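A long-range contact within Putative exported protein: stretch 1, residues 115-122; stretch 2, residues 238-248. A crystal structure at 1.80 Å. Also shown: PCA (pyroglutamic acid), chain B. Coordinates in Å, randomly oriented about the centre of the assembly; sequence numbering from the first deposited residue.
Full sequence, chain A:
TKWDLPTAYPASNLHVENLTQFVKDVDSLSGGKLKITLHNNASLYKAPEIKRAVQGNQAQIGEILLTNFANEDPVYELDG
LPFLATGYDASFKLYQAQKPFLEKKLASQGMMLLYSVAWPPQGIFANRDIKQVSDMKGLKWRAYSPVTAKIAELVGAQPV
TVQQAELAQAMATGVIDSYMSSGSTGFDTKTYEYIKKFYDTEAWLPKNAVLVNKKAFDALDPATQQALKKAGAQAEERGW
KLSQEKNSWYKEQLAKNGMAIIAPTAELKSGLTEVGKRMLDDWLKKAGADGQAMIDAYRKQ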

# COMPACT_ATOMS: atom_id res chain seq x y z
N TYR A 115 0.71 -12.41 -4.57
CA TYR A 115 0.34 -12.20 -3.18
C TYR A 115 0.16 -10.72 -2.90
O TYR A 115 0.59 -9.90 -3.69
CB TYR A 115 1.36 -12.83 -2.25
CG TYR A 115 2.69 -12.14 -2.15
CD1 TYR A 115 3.77 -12.51 -2.98
CD2 TYR A 115 2.92 -11.14 -1.18
CE1 TYR A 115 5.01 -11.92 -2.85
CE2 TYR A 115 4.18 -10.54 -1.04
CZ TYR A 115 5.21 -10.94 -1.89
OH TYR A 115 6.46 -10.36 -1.77
N SER A 116 -0.51 -10.40 -1.79
CA SER A 116 -0.80 -9.01 -1.45
C SER A 116 -0.60 -8.82 0.05
O SER A 116 -1.05 -9.68 0.83
CB SER A 116 -2.23 -8.64 -1.85
OG SER A 116 -2.54 -7.25 -1.63
N VAL A 117 0.11 -7.76 0.45
CA VAL A 117 0.27 -7.50 1.87
C VAL A 117 -0.04 -6.08 2.28
O VAL A 117 0.24 -5.15 1.55
CB VAL A 117 1.57 -8.10 2.56
CG1 VAL A 117 2.46 -8.99 1.63
CG2 VAL A 117 2.33 -7.11 3.42
N ALA A 118 -0.66 -5.94 3.45
CA ALA A 118 -1.07 -4.63 3.94
C ALA A 118 0.10 -3.88 4.54
O ALA A 118 0.87 -4.44 5.31
CB ALA A 118 -2.18 -4.77 4.99
N TRP A 119 0.21 -2.60 4.18
CA TRP A 119 1.01 -1.63 4.93
C TRP A 119 0.33 -1.45 6.30
O TRP A 119 -0.84 -1.78 6.46
CB TRP A 119 0.98 -0.27 4.21
CG TRP A 119 1.85 -0.15 2.99
CD1 TRP A 119 1.51 -0.44 1.70
CD2 TRP A 119 3.18 0.36 2.95
NE1 TRP A 119 2.55 -0.14 0.84
CE2 TRP A 119 3.60 0.33 1.59
CE3 TRP A 119 4.07 0.81 3.93
CZ2 TRP A 119 4.86 0.77 1.20
CZ3 TRP A 119 5.33 1.23 3.54
CH2 TRP A 119 5.71 1.22 2.18
N PRO A 120 1.08 -0.94 7.30
CA PRO A 120 0.47 -0.65 8.61
C PRO A 120 -0.63 0.44 8.58
O PRO A 120 -0.78 1.17 7.60
CB PRO A 120 1.66 -0.24 9.46
CG PRO A 120 2.88 -0.91 8.71
CD PRO A 120 2.53 -0.68 7.31
N PRO A 121 -1.45 0.50 9.66
CA PRO A 121 -2.57 1.44 9.68
C PRO A 121 -2.14 2.89 9.51
O PRO A 121 -1.13 3.31 10.08
CB PRO A 121 -3.19 1.20 11.05
CG PRO A 121 -2.83 -0.24 11.36
CD PRO A 121 -1.41 -0.32 10.89
N GLN A 122 -2.88 3.61 8.69
CA GLN A 122 -2.43 4.92 8.23
C GLN A 122 -2.80 6.04 9.17
O GLN A 122 -3.98 6.20 9.51
CB GLN A 122 -3.00 5.22 6.86
CG GLN A 122 -2.69 4.10 5.85
CD GLN A 122 -1.28 4.14 5.27
OE1 GLN A 122 -0.46 3.26 5.53
NE2 GLN A 122 -1.03 5.12 4.45
N ARG A 238 4.18 -14.29 5.72
CA ARG A 238 5.28 -13.59 6.36
C ARG A 238 5.08 -12.07 6.31
O ARG A 238 5.41 -11.38 7.26
CB ARG A 238 6.62 -13.96 5.71
CG ARG A 238 7.87 -13.33 6.35
CD ARG A 238 9.14 -13.58 5.53
NE ARG A 238 9.13 -14.89 4.91
CZ ARG A 238 9.08 -15.16 3.60
NH1 ARG A 238 9.03 -14.22 2.64
NH2 ARG A 238 9.07 -16.44 3.27
N GLY A 239 4.57 -11.56 5.19
CA GLY A 239 4.43 -10.10 4.98
C GLY A 239 3.38 -9.52 5.92
O GLY A 239 3.60 -8.46 6.55
N TRP A 240 2.24 -10.19 6.04
CA TRP A 240 1.20 -9.72 6.98
C TRP A 240 1.74 -9.78 8.41
O TRP A 240 1.49 -8.87 9.21
CB TRP A 240 -0.09 -10.54 6.84
CG TRP A 240 -0.89 -10.13 5.66
CD1 TRP A 240 -0.70 -10.50 4.35
CD2 TRP A 240 -2.03 -9.26 5.66
NE1 TRP A 240 -1.64 -9.90 3.54
CE2 TRP A 240 -2.47 -9.13 4.33
CE3 TRP A 240 -2.73 -8.58 6.68
CZ2 TRP A 240 -3.57 -8.34 3.97
CZ3 TRP A 240 -3.83 -7.78 6.32
CH2 TRP A 240 -4.24 -7.67 4.99
N LYS A 241 2.45 -10.87 8.71
CA LYS A 241 3.12 -11.07 10.00
C LYS A 241 4.06 -9.92 10.34
O LYS A 241 3.94 -9.30 11.41
CB LYS A 241 3.85 -12.43 10.00
CG LYS A 241 4.59 -12.79 11.29
CD LYS A 241 5.50 -14.03 11.06
CE LYS A 241 6.38 -14.36 12.29
NZ LYS A 241 5.62 -14.39 13.59
N LEU A 242 4.99 -9.62 9.43
CA LEU A 242 6.01 -8.59 9.70
C LEU A 242 5.41 -7.18 9.74
O LEU A 242 5.87 -6.33 10.50
CB LEU A 242 7.17 -8.67 8.70
CG LEU A 242 8.23 -9.79 8.86
CD1 LEU A 242 7.71 -11.25 9.22
CD2 LEU A 242 9.11 -9.84 7.60
N SER A 243 4.36 -6.96 8.95
CA SER A 243 3.71 -5.66 8.91
C SER A 243 3.12 -5.34 10.28
O SER A 243 3.38 -4.28 10.85
CB SER A 243 2.61 -5.65 7.85
OG SER A 243 2.08 -4.33 7.72
N GLN A 244 2.37 -6.29 10.83
CA GLN A 244 1.70 -6.08 12.13
C GLN A 244 2.71 -6.02 13.27
O GLN A 244 2.62 -5.15 14.13
CB GLN A 244 0.71 -7.19 12.40
CG GLN A 244 0.02 -7.07 13.78
CD GLN A 244 -1.07 -8.09 13.98
OE1 GLN A 244 -1.51 -8.32 15.11
NE2 GLN A 244 -1.53 -8.71 12.89
N GLU A 245 3.64 -6.97 13.27
CA GLU A 245 4.67 -7.06 14.33
C GLU A 245 5.52 -5.81 14.44
O GLU A 245 5.80 -5.33 15.56
CB GLU A 245 5.50 -8.34 14.15
CG GLU A 245 4.71 -9.61 14.56
CD GLU A 245 5.49 -10.89 14.41
OE1 GLU A 245 6.73 -10.83 14.15
OE2 GLU A 245 4.88 -11.96 14.54
N LYS A 246 5.92 -5.24 13.31
CA LYS A 246 6.82 -4.07 13.33
C LYS A 246 6.11 -2.74 13.56
O LYS A 246 6.75 -1.73 13.90
CB LYS A 246 7.68 -4.04 12.06
CG LYS A 246 8.74 -5.12 12.03
CD LYS A 246 9.59 -5.05 10.78
CE LYS A 246 10.26 -6.40 10.50
NZ LYS A 246 11.12 -6.89 11.62
N ASN A 247 4.79 -2.74 13.41
CA ASN A 247 4.01 -1.51 13.54
C ASN A 247 4.25 -0.86 14.91
O ASN A 247 4.52 0.36 15.00
CB ASN A 247 2.52 -1.79 13.25
CG ASN A 247 1.64 -0.54 13.35
OD1 ASN A 247 0.56 -0.59 13.97
ND2 ASN A 247 2.07 0.57 12.77
N SER A 248 4.19 -1.66 15.98
CA SER A 248 4.46 -1.10 17.32
C SER A 248 5.92 -0.68 17.43
O SER A 248 6.20 0.33 18.03
CB SER A 248 4.11 -2.07 18.44
OG SER A 248 4.73 -3.32 18.22
N PCA B . 3.74 4.07 2.86
CA PCA B . 3.66 4.22 1.39
CB PCA B . 2.27 3.84 0.88
CG PCA B . 1.45 3.50 2.11
CD PCA B . 2.43 3.61 3.24
OE PCA B . 2.16 3.28 4.41
C PCA B . 3.89 5.68 1.09
O PCA B . 4.19 6.07 -0.05
OXT PCA B . 3.75 6.50 2.01
O HOH W 1 1.56 2.86 11.14

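How do a strand and a helix more than a hundred residues apart in sequence lie together? The strand 115-118 and the helix 238-248 run almost parallel, their N-to-C directions differing by 8° and their axes coming within 7.4 Å. Val117 CA lies 5.6 Å from Trp240 CA, and farther along, Pro120 CA lies 6.0 Å from Ser243 CA. Such closeness is helped by Gly239: a CB here would point toward the strand and fall only 2.6 Å from Val117 CG1, a clash. The bare backbone instead lets Val117 CG2 approach to 3.6 Å from Gly239 C. The valine's chi1 of -5° lies between the usual wells, an eclipsed and normally unfavourable conformation.

Why does Trp240 adopt its particular conformation? Its CA-to-CB bond points sideways, but chi1 of -78° (m) and chi2 of 81° bring the end of the side chain nearer the strand. The indole nitrogen then donates a hydrogen bond to a backbone carbonyl, Trp240 NE1 to Ser116 O, at 2.8 Å with an angle of 150° at the hydrogen; the oxygen sits at the ring's edge, near its plane, where the N-H points. The same placement turns a face to Ala118, whose CB lies 3.8 Å from the centroid of the six-membered ring and 23° off its normal, a CH-pi contact. Val117 adds an apolar touch, its CB 3.8 Å from Trp240 CD1. One residue thus combines a polar edge with a greasy face.

What does Ser243 contribute one helical turn later? Its CA-to-CB bond points toward the strand, and chi1 of -174° (t) places the hydroxyl where Ser243 OG donates to Ala118 O at 2.7 Å. Together with the indole bond, this gives the strand's carbonyls at Ser116 and Ala118 side-chain donors from the helix. Ser243 OG also lies 3.6 Å from Pro120 CG, so the small side chain lets the proline ring pack close beside it.

How is the contact continued beyond the strand? Asn247, a further turn along the helix, points its CA-to-CB bond toward the loop, and its t rotamer (chi1 -179°) carries the amide to the two prolines. Asn247 ND2 approaches Pro120 CB to 3.4 Å, while Asn247 OD1 lies 3.7 Å from Pro121 CD; these are packing contacts with carbon atoms. A water supplies the polar link, donating to Pro121 O at 2.9 Å from its oxygen and accepting a weak hydrogen bond from Asn247 ND2, also at 2.9 Å.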